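Periplasmic binding protein (Veillonella parvula, PDB 4LJS) probably captures a ligand in the periplasm, as relatives do with metal chelates or cobalamin, and hands it to a membrane transporter. Local coordinates at residues 93-96 and 97-100; 53-56 and 57-61; 287-290 and 291-294; 136-140 and 141-145. All blocks are in the same frame, centred on the assembly; numbering follows the deposited sequence.

How the contacts relate
Four local contacts follow one another along the chain without nesting or crossing, each closing a single turn or helix span. Contact 2 (53-61) comes first, on the helix after strand 47-50 of a four-stranded parallel sheet. Contact 1 (93-100) closes a surface turn leading into helix 100-106, about 18 Å from contact 2 between centres. Contact 4 (136-145) turns the chain out of strand 135-138, an outermost strand of that sheet. Contact 3 (287-294) does so after strand 284-288 of the mixed sheet. Contact 1 touches none of the others, whereas contacts 2, 3 and 4 converge: Asn53 packs against Ser294 and Ala139, and Ser294 meets Ser141, tying the two sheets' regions together.

Contact 1: residues 93-96 and 97-100; sequences KDLK and YANL
Tyr97 folds back over the turn that carries it and touches Asp94 along one side and Lys96 over one face. Its CB lies 3.4 Å from Asp94 O, and with CG placed beside the backbone N (chi1 -66°) the ring passes close to the same carbonyl, which sits at the ring edge near its plane, 3.3 Å from CD2. CD2 and CE2 lie 3.9 and 4.0 Å from Asp94 CB, out of the ring plane. Lys96 runs alongside in the same direction: its CG covers one ring face and its chain bends at the last torsion, bringing NZ to 3.2 Å from CE2. At the tip, Tyr97 OH is also 3.2 Å from Lys96 NZ. Beyond the segments, the ring meets Tyr92 edge-to-face and touches Met71 and Met106.

The backbone beneath is bonded from Tyr97 N to Asp94 O (2.9 Å) and from Ala98 N to Leu95 O. Asp94 OD1 turns its anti lone pair to Lys96 N at 2.9 Å. Downstream, Asn99 OD1 accepts from Ser102 N. The whole is an Asx turn opening a 3-10 segment, followed by an inverse gamma turn at Ala98 and the Asn99 N-cap of helix 100-106.

Contact 2: residues 53-56 and 57-61; sequences NSIE and TIIAL
Thr57 reaches back one helical turn to Asn53, and the carbonyl oxygen of Asn53 is held by two of its donors. The hydroxyl OG1 donates over 2.6 Å to Asn53 O, tilted 16° from the carbonyl plane, while Thr57 N approaches the same oxygen from 3.2 Å and well above that plane. The hydroxyl can do this because OG1 stands beside its own backbone N, anti to the carbonyl carbon (chi1 -57°), and so faces back along the helix. Its acceptor side is used as well, by Ile297 N.

The following carbonyls take the usual helical donors. Ile59 N bonds to Ile55 O at 3.1 Å and Ala60 N to Glu56 O at 2.8 Å, whereas the bond from Ile58 N to Ser54 O is weak, with the CD1 methyl of Ile58 lying 3.4 Å from that same Ser54 O. On another side of the helix, Ile55 and Ile59, one turn apart, run alongside each other in the same direction, with CG2 of Ile55 4.0 Å from CD1 of Ile59.

The buried polar ends are satisfied from outside the segment: Asn53 OD1 by Trp114 NE1, and Ser54 OG by Met50 O. Glu56 is met at both oxygens, OE2 by a salt bridge to Arg298 and a bond from Gln52, OE1 by Arg80 N, an arrangement likely to stabilise its negative charge. Such a helix, its apolar face laid on the sheet, is the central element of a beta-alpha-beta crossover, here joining strand 47-50 to strand 67-71.

Contact 3: residues 287-290 and 291-294; sequences LPLL and AVYS
Val292 and Leu287 form the close-packed side of this turn, where the CG1 methyl of Val292 meets CG, CD1 and CD2 of Leu287 at about the same distance, 3.8 Å to CD2, so that it sits against the whole fork of the leucine. The two side chains cross obliquely. In Val292, CG1 stands anti to the carbonyl carbon (chi1 -62°), which turns it to Leu287 and places CG2 over the turn, 3.7 Å from Leu289 O. Beside them, Pro288 CG rests on Ala291 CB at 4.0 Å. With an alanine in place of Val292, the forked end of Leu287 would probably lose its neighbour across the turn and face a gap.

Two successive type I turns bring these groups together: Ala291 N bonds to Pro288 O and Val292 N to Leu289 O, each at 2.9 Å, and a weak bond from Tyr293 N also reaches Leu289 O. The opposite character appears at Leu289 and Tyr293, which run side by side. There CD1 of Leu289 touches only the base of the tyrosine closely, CB at 3.7 Å; the ring turns outward into an exposed position, and the nearest atoms of the side chain and a bound glycerol, probably from the crystallisation liquor, are about 4 Å apart.

Strand 284-288 pairs with strand 247-252 through Leu287, while helix 299-310 packs on Leu287, Pro288 and Val292, and Leu290 reaches Gln52 on helix 52-60.

Contact 4: residues 136-140 and 141-145; sequences VYIAE and SSLGA
Ser142 grips the carbonyl oxygen of Ala139 twice. Its OG donates from within the carbonyl plane, on a lone pair, at 2.7 Å from Ala139 O, while Ser142 N comes from above that plane at 3.0 Å. The hydroxyl lies between its own backbone N and carbonyl carbon (chi1 73°), a rotation that folds it back over the turn, where Ile138 CG2 lies 4.1 Å from OG. One residue on, Leu143 N bonds to Glu140 O over 3.3 Å, and the leucine side chain crosses that of Glu140, with CD1 of Leu143 at 3.9 Å from CG of Glu140.

The next shell fixes these groups. Lys115 N donates to Ser142 OG, so replacing Ser142 by an alanine would probably leave that amide without its acceptor and Ala139 O with one bond fewer. Ser141 OG is engaged by Ser294 OG and Glu154, and the carbonyl of Ser142 bonds a glycerol, probably from the crystallisation liquor, though such molecules often mark pockets.

The turn thus follows directly on strand 135-138, which pairs with strand 110-113, with Tyr157 of helix 151-164 against Ala139 and Phe29 of strand 19-29 against Leu143.

Contact 1: residues 93-96 and 97-100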
loop_
_atom_site.group_PDB
_atom_site.type_symbol
_atom_site.label_atom_id
_atom_site.label_comp_id
_atom_site.label_asym_id
_atom_site.label_seq_id
_atom_site.Cartn_x
_atom_site.Cartn_y
_atom_site.Cartn_z
ATOM N N LYS A 93 13.878 9.971 -9.709
ATOM C CA LYS A 93 12.959 8.827 -9.697
ATOM C C LYS A 93 13.659 7.484 -9.920
ATOM O O LYS A 93 13.171 6.449 -9.477
ATOM C CB LYS A 93 11.898 8.975 -10.793
ATOM C CG LYS A 93 10.873 10.076 -10.604
ATOM C CD LYS A 93 10.086 10.241 -11.906
ATOM C CE LYS A 93 9.085 11.378 -11.839
ATOM N NZ LYS A 93 9.734 12.714 -11.983
ATOM N N ASP A 94 14.768 7.497 -10.648
ATOM C CA ASP A 94 15.421 6.264 -11.086
ATOM C C ASP A 94 16.100 5.514 -9.934
ATOM O O ASP A 94 16.833 6.117 -9.136
ATOM C CB ASP A 94 16.447 6.584 -12.170
ATOM C CG ASP A 94 16.820 5.375 -12.995
ATOM O OD1 ASP A 94 17.476 4.460 -12.452
ATOM O OD2 ASP A 94 16.472 5.346 -14.197
ATOM N N LEU A 95 15.869 4.199 -9.868
ATOM C CA LEU A 95 16.432 3.351 -8.809
ATOM C C LEU A 95 17.956 3.311 -8.784
ATOM O O LEU A 95 18.546 2.866 -7.801
ATOM C CB LEU A 95 15.898 1.919 -8.903
ATOM C CG LEU A 95 14.480 1.734 -8.367
ATOM C CD1 LEU A 95 13.964 0.337 -8.710
ATOM C CD2 LEU A 95 14.453 1.983 -6.856
ATOM N N LYS A 96 18.600 3.760 -9.858
ATOM C CA LYS A 96 20.057 3.828 -9.852
ATOM C C LYS A 96 20.546 4.915 -8.893
ATOM O O LYS A 96 21.737 5.001 -8.617
ATOM C CB LYS A 96 20.637 4.008 -11.262
ATOM C CG LYS A 96 20.552 5.417 -11.836
ATOM C CD LYS A 96 20.793 5.391 -13.347
ATOM C CE LYS A 96 21.116 6.771 -13.895
ATOM N NZ LYS A 96 20.194 7.816 -13.374
ATOM N N TYR A 97 19.621 5.717 -8.365
ATOM C CA TYR A 97 19.962 6.708 -7.339
ATOM C C TYR A 97 19.723 6.185 -5.926
ATOM O O TYR A 97 20.052 6.861 -4.949
ATOM C CB TYR A 97 19.184 8.016 -7.534
ATOM C CG TYR A 97 19.531 8.767 -8.798
ATOM C CD1 TYR A 97 20.763 9.395 -8.941
ATOM C CD2 TYR A 97 18.619 8.855 -9.847
ATOM C CE1 TYR A 97 21.086 10.088 -10.106
ATOM C CE2 TYR A 97 18.930 9.548 -11.014
ATOM C CZ TYR A 97 20.160 10.160 -11.137
ATOM O OH TYR A 97 20.463 10.842 -12.292
ATOM N N ALA A 98 19.157 4.985 -5.819
ATOM C CA ALA A 98 18.839 4.405 -4.519
ATOM C C ALA A 98 20.067 3.724 -3.940
ATOM O O ALA A 98 20.106 2.508 -3.781
ATOM C CB ALA A 98 17.652 3.414 -4.618
ATOM N N ASN A 99 21.083 4.524 -3.650
ATOM C CA ASN A 99 22.288 4.034 -3.002
ATOM C C ASN A 99 22.764 5.131 -2.073
ATOM O O ASN A 99 22.362 6.292 -2.218
ATOM C CB ASN A 99 23.368 3.687 -4.022
ATOM C CG ASN A 99 23.749 4.869 -4.874
ATOM O OD1 ASN A 99 24.482 5.750 -4.431
ATOM N ND2 ASN A 99 23.236 4.911 -6.099
ATOM N N LEU A 100 23.614 4.768 -1.121
ATOM C CA LEU A 100 23.977 5.692 -0.063
ATOM C C LEU A 100 24.682 6.939 -0.605
ATOM O O LEU A 100 24.419 8.060 -0.156
ATOM C CB LEU A 100 24.816 4.980 1.007
ATOM C CG LEU A 100 25.329 5.836 2.175
ATOM C CD1 LEU A 100 24.183 6.479 2.969
ATOM C CD2 LEU A 100 26.232 5.013 3.089
#

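Contact 2: residues 53-56 and 57-61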
loop_
_atom_site.group_PDB
_atom_site.type_symbol
_atom_site.label_atom_id
_atom_site.label_comp_id
_atom_site.label_asym_id
_atom_site.label_seq_id
_atom_site.Cartn_x
_atom_site.Cartn_y
_atom_site.Cartn_z
ATOM N N ASN A 53 4.026 3.680 -1.477
ATOM C CA ASN A 53 3.336 4.246 -0.310
ATOM C C ASN A 53 3.978 5.523 0.209
ATOM O O ASN A 53 3.274 6.460 0.565
ATOM C CB ASN A 53 3.180 3.231 0.831
ATOM C CG ASN A 53 4.521 2.775 1.418
ATOM O OD1 ASN A 53 5.541 2.757 0.736
ATOM N ND2 ASN A 53 4.505 2.385 2.687
ATOM N N SER A 54 5.309 5.566 0.238
ATOM C CA SER A 54 6.013 6.764 0.691
ATOM C C SER A 54 5.706 7.934 -0.242
ATOM O O SER A 54 5.349 9.023 0.203
ATOM C CB SER A 54 7.526 6.528 0.732
ATOM O OG SER A 54 7.842 5.300 1.367
ATOM N N ILE A 55 5.819 7.678 -1.542
ATOM C CA ILE A 55 5.682 8.718 -2.558
ATOM C C ILE A 55 4.268 9.259 -2.661
ATOM O O ILE A 55 4.052 10.463 -2.500
ATOM C CB ILE A 55 6.144 8.203 -3.934
ATOM C CG1 ILE A 55 7.600 7.720 -3.843
ATOM C CG2 ILE A 55 5.997 9.298 -4.991
ATOM C CD1 ILE A 55 8.010 6.769 -4.950
ATOM N N GLU A 56 3.305 8.372 -2.915
ATOM C CA GLU A 56 1.922 8.793 -3.124
ATOM C C GLU A 56 1.227 9.339 -1.877
ATOM O O GLU A 56 0.342 10.191 -1.989
ATOM C CB GLU A 56 1.081 7.671 -3.754
ATOM C CG GLU A 56 1.292 7.527 -5.252
ATOM C CD GLU A 56 0.203 6.713 -5.931
ATOM O OE1 GLU A 56 -0.758 7.321 -6.461
ATOM O OE2 GLU A 56 0.314 5.467 -5.943
ATOM N N THR A 57 1.599 8.846 -0.695
ATOM C CA THR A 57 0.976 9.341 0.537
ATOM C C THR A 57 1.363 10.799 0.791
ATOM O O THR A 57 0.516 11.625 1.129
ATOM C CB THR A 57 1.323 8.475 1.775
ATOM O OG1 THR A 57 0.929 7.111 1.540
ATOM C CG2 THR A 57 0.607 9.001 3.027
ATOM N N ILE A 58 2.642 11.117 0.612
ATOM C CA ILE A 58 3.093 12.482 0.793
ATOM C C ILE A 58 2.463 13.390 -0.264
ATOM O O ILE A 58 2.049 14.512 0.032
ATOM C CB ILE A 58 4.621 12.585 0.774
ATOM C CG1 ILE A 58 5.202 11.921 2.028
ATOM C CG2 ILE A 58 5.042 14.045 0.691
ATOM C CD1 ILE A 58 6.709 11.602 1.926
ATOM N N ILE A 59 2.352 12.887 -1.490
ATOM C CA ILE A 59 1.650 13.628 -2.526
ATOM C C ILE A 59 0.184 13.868 -2.146
ATOM O O ILE A 59 -0.330 14.983 -2.290
ATOM C CB ILE A 59 1.753 12.931 -3.889
ATOM C CG1 ILE A 59 3.208 12.986 -4.391
ATOM C CG2 ILE A 59 0.810 13.578 -4.881
ATOM C CD1 ILE A 59 3.445 12.267 -5.718
ATOM N N ALA A 60 -0.474 12.834 -1.627
ATOM C CA ALA A 60 -1.890 12.928 -1.268
ATOM C C ALA A 60 -2.132 13.942 -0.154
ATOM O O ALA A 60 -3.223 14.486 -0.033
ATOM C CB ALA A 60 -2.441 11.556 -0.854
ATOM N N LEU A 61 -1.115 14.172 0.667
ATOM C CA LEU A 61 -1.227 15.116 1.778
ATOM C C LEU A 61 -0.987 16.554 1.313
ATOM O O LEU A 61 -1.199 17.496 2.066
ATOM C CB LEU A 61 -0.240 14.749 2.889
ATOM C CG LEU A 61 -0.573 13.508 3.724
ATOM C CD1 LEU A 61 0.613 13.151 4.610
ATOM C CD2 LEU A 61 -1.838 13.725 4.569
#

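Contact 3: residues 287-290 and 291-294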
loop_
_atom_site.group_PDB
_atom_site.type_symbol
_atom_site.label_atom_id
_atom_site.label_comp_id
_atom_site.label_asym_id
_atom_site.label_seq_id
_atom_site.Cartn_x
_atom_site.Cartn_y
_atom_site.Cartn_z
ATOM N N LEU A 287 -6.665 -7.448 -8.433
ATOM C CA LEU A 287 -6.424 -6.614 -7.263
ATOM C C LEU A 287 -4.936 -6.263 -7.221
ATOM O O LEU A 287 -4.092 -7.131 -6.987
ATOM C CB LEU A 287 -6.860 -7.349 -5.990
ATOM C CG LEU A 287 -6.698 -6.670 -4.622
ATOM C CD1 LEU A 287 -7.408 -5.324 -4.564
ATOM C CD2 LEU A 287 -7.205 -7.590 -3.508
ATOM N N PRO A 288 -4.601 -4.991 -7.481
ATOM C CA PRO A 288 -3.185 -4.609 -7.535
ATOM C C PRO A 288 -2.486 -4.771 -6.188
ATOM O O PRO A 288 -3.005 -4.337 -5.154
ATOM C CB PRO A 288 -3.221 -3.134 -7.970
ATOM C CG PRO A 288 -4.622 -2.672 -7.701
ATOM C CD PRO A 288 -5.500 -3.879 -7.835
ATOM N N LEU A 289 -1.324 -5.421 -6.219
ATOM C CA LEU A 289 -0.487 -5.612 -5.045
ATOM C C LEU A 289 -0.173 -4.277 -4.374
ATOM O O LEU A 289 -0.184 -4.171 -3.143
ATOM C CB LEU A 289 0.814 -6.330 -5.435
ATOM C CG LEU A 289 1.751 -6.779 -4.310
ATOM C CD1 LEU A 289 1.026 -7.688 -3.321
ATOM C CD2 LEU A 289 2.977 -7.489 -4.879
ATOM N N LEU A 290 0.079 -3.252 -5.185
ATOM C CA LEU A 290 0.409 -1.927 -4.651
ATOM C C LEU A 290 -0.721 -1.333 -3.798
ATOM O O LEU A 290 -0.523 -0.340 -3.103
ATOM C CB LEU A 290 0.827 -0.960 -5.780
ATOM C CG LEU A 290 -0.166 -0.556 -6.888
ATOM C CD1 LEU A 290 -1.174 0.481 -6.404
ATOM C CD2 LEU A 290 0.564 -0.025 -8.137
ATOM N N ALA A 291 -1.904 -1.938 -3.862
ATOM C CA ALA A 291 -3.041 -1.476 -3.074
ATOM C C ALA A 291 -3.279 -2.335 -1.838
ATOM O O ALA A 291 -4.088 -1.980 -0.988
ATOM C CB ALA A 291 -4.297 -1.440 -3.925
ATOM N N VAL A 292 -2.585 -3.466 -1.732
ATOM C CA VAL A 292 -2.836 -4.384 -0.620
ATOM C C VAL A 292 -1.572 -4.850 0.092
ATOM O O VAL A 292 -1.624 -5.723 0.957
ATOM C CB VAL A 292 -3.638 -5.631 -1.053
ATOM C CG1 VAL A 292 -5.009 -5.233 -1.564
ATOM C CG2 VAL A 292 -2.890 -6.414 -2.108
ATOM N N TYR A 293 -0.435 -4.273 -0.268
ATOM C CA TYR A 293 0.799 -4.584 0.435
ATOM C C TYR A 293 1.530 -3.270 0.734
ATOM O O TYR A 293 2.015 -2.614 -0.186
ATOM C CB TYR A 293 1.655 -5.544 -0.396
ATOM C CG TYR A 293 2.901 -6.018 0.312
ATOM C CD1 TYR A 293 4.054 -5.247 0.307
ATOM C CD2 TYR A 293 2.924 -7.231 0.992
ATOM C CE1 TYR A 293 5.200 -5.665 0.959
ATOM C CE2 TYR A 293 4.072 -7.664 1.645
ATOM C CZ TYR A 293 5.208 -6.872 1.623
ATOM O OH TYR A 293 6.361 -7.270 2.267
ATOM N N SER A 294 1.590 -2.897 2.017
ATOM C CA SER A 294 2.050 -1.568 2.458
ATOM C C SER A 294 1.620 -0.436 1.532
ATOM O O SER A 294 2.460 0.285 1.027
ATOM C CB SER A 294 3.577 -1.525 2.562
ATOM O OG SER A 294 4.058 -2.433 3.526
#

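Contact 4: residues 136-140 and 141-145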
loop_
_atom_site.group_PDB
_atom_site.type_symbol
_atom_site.label_atom_id
_atom_site.label_comp_id
_atom_site.label_asym_id
_atom_site.label_seq_id
_atom_site.Cartn_x
_atom_site.Cartn_y
_atom_site.Cartn_z
ATOM N N VAL A 136 14.264 9.716 10.039
ATOM C CA VAL A 136 13.876 8.530 9.274
ATOM C C VAL A 136 12.498 8.064 9.750
ATOM O O VAL A 136 12.237 8.009 10.951
ATOM C CB VAL A 136 14.898 7.389 9.459
ATOM C CG1 VAL A 136 14.397 6.084 8.826
ATOM C CG2 VAL A 136 16.257 7.792 8.886
ATOM N N TYR A 137 11.609 7.774 8.807
ATOM C CA TYR A 137 10.328 7.174 9.140
ATOM C C TYR A 137 10.158 5.876 8.364
ATOM O O TYR A 137 10.354 5.839 7.151
ATOM C CB TYR A 137 9.156 8.123 8.865
ATOM C CG TYR A 137 7.832 7.509 9.253
ATOM C CD1 TYR A 137 7.454 7.430 10.589
ATOM C CD2 TYR A 137 6.973 6.982 8.294
ATOM C CE1 TYR A 137 6.250 6.857 10.965
ATOM C CE2 TYR A 137 5.754 6.400 8.663
ATOM C CZ TYR A 137 5.403 6.342 10.000
ATOM O OH TYR A 137 4.206 5.768 10.386
ATOM N N ILE A 138 9.790 4.821 9.084
ATOM C CA ILE A 138 9.703 3.477 8.525
ATOM C C ILE A 138 8.260 2.955 8.569
ATOM O O ILE A 138 7.596 3.042 9.603
ATOM C CB ILE A 138 10.647 2.533 9.306
ATOM C CG1 ILE A 138 12.101 2.949 9.058
ATOM C CG2 ILE A 138 10.423 1.072 8.919
ATOM C CD1 ILE A 138 13.107 2.268 9.968
ATOM N N ALA A 139 7.769 2.431 7.446
ATOM C CA ALA A 139 6.423 1.848 7.408
ATOM C C ALA A 139 6.322 0.636 8.332
ATOM O O ALA A 139 7.039 -0.351 8.152
ATOM C CB ALA A 139 6.057 1.447 5.999
ATOM N N GLU A 140 5.428 0.701 9.311
ATOM C CA GLU A 140 5.237 -0.423 10.223
ATOM C C GLU A 140 4.817 -1.713 9.500
ATOM O O GLU A 140 5.185 -2.809 9.912
ATOM C CB GLU A 140 4.226 -0.078 11.321
ATOM C CG GLU A 140 4.091 -1.170 12.359
ATOM C CD GLU A 140 2.956 -0.922 13.334
ATOM O OE1 GLU A 140 2.222 0.078 13.162
ATOM O OE2 GLU A 140 2.802 -1.738 14.271
ATOM N N SER A 141 4.061 -1.588 8.416
ATOM C CA SER A 141 3.604 -2.776 7.695
ATOM C C SER A 141 4.701 -3.442 6.860
ATOM O O SER A 141 4.461 -4.475 6.224
ATOM C CB SER A 141 2.414 -2.441 6.804
ATOM O OG SER A 141 2.808 -1.587 5.748
ATOM N N SER A 142 5.900 -2.859 6.859
ATOM C CA SER A 142 7.036 -3.465 6.173
ATOM C C SER A 142 7.957 -4.279 7.105
ATOM O O SER A 142 8.998 -4.773 6.670
ATOM C CB SER A 142 7.855 -2.390 5.461
ATOM O OG SER A 142 8.587 -1.613 6.394
ATOM N N LEU A 143 7.575 -4.426 8.372
ATOM C CA LEU A 143 8.475 -5.018 9.372
ATOM C C LEU A 143 8.593 -6.539 9.291
ATOM O O LEU A 143 9.477 -7.131 9.913
ATOM C CB LEU A 143 8.067 -4.610 10.795
ATOM C CG LEU A 143 8.151 -3.119 11.130
ATOM C CD1 LEU A 143 7.580 -2.860 12.521
ATOM C CD2 LEU A 143 9.579 -2.622 11.025
ATOM N N GLY A 144 7.700 -7.177 8.543
ATOM C CA GLY A 144 7.777 -8.617 8.369
ATOM C C GLY A 144 6.434 -9.309 8.443
ATOM O O GLY A 144 5.490 -8.795 9.048
ATOM N N ALA A 145 6.359 -10.494 7.837
ATOM C CA ALA A 145 5.108 -11.241 7.730
ATOM C C ALA A 145 4.718 -11.971 9.017
ATOM O O ALA A 145 3.571 -12.401 9.159
ATOM C CB ALA A 145 5.177 -12.225 6.564
#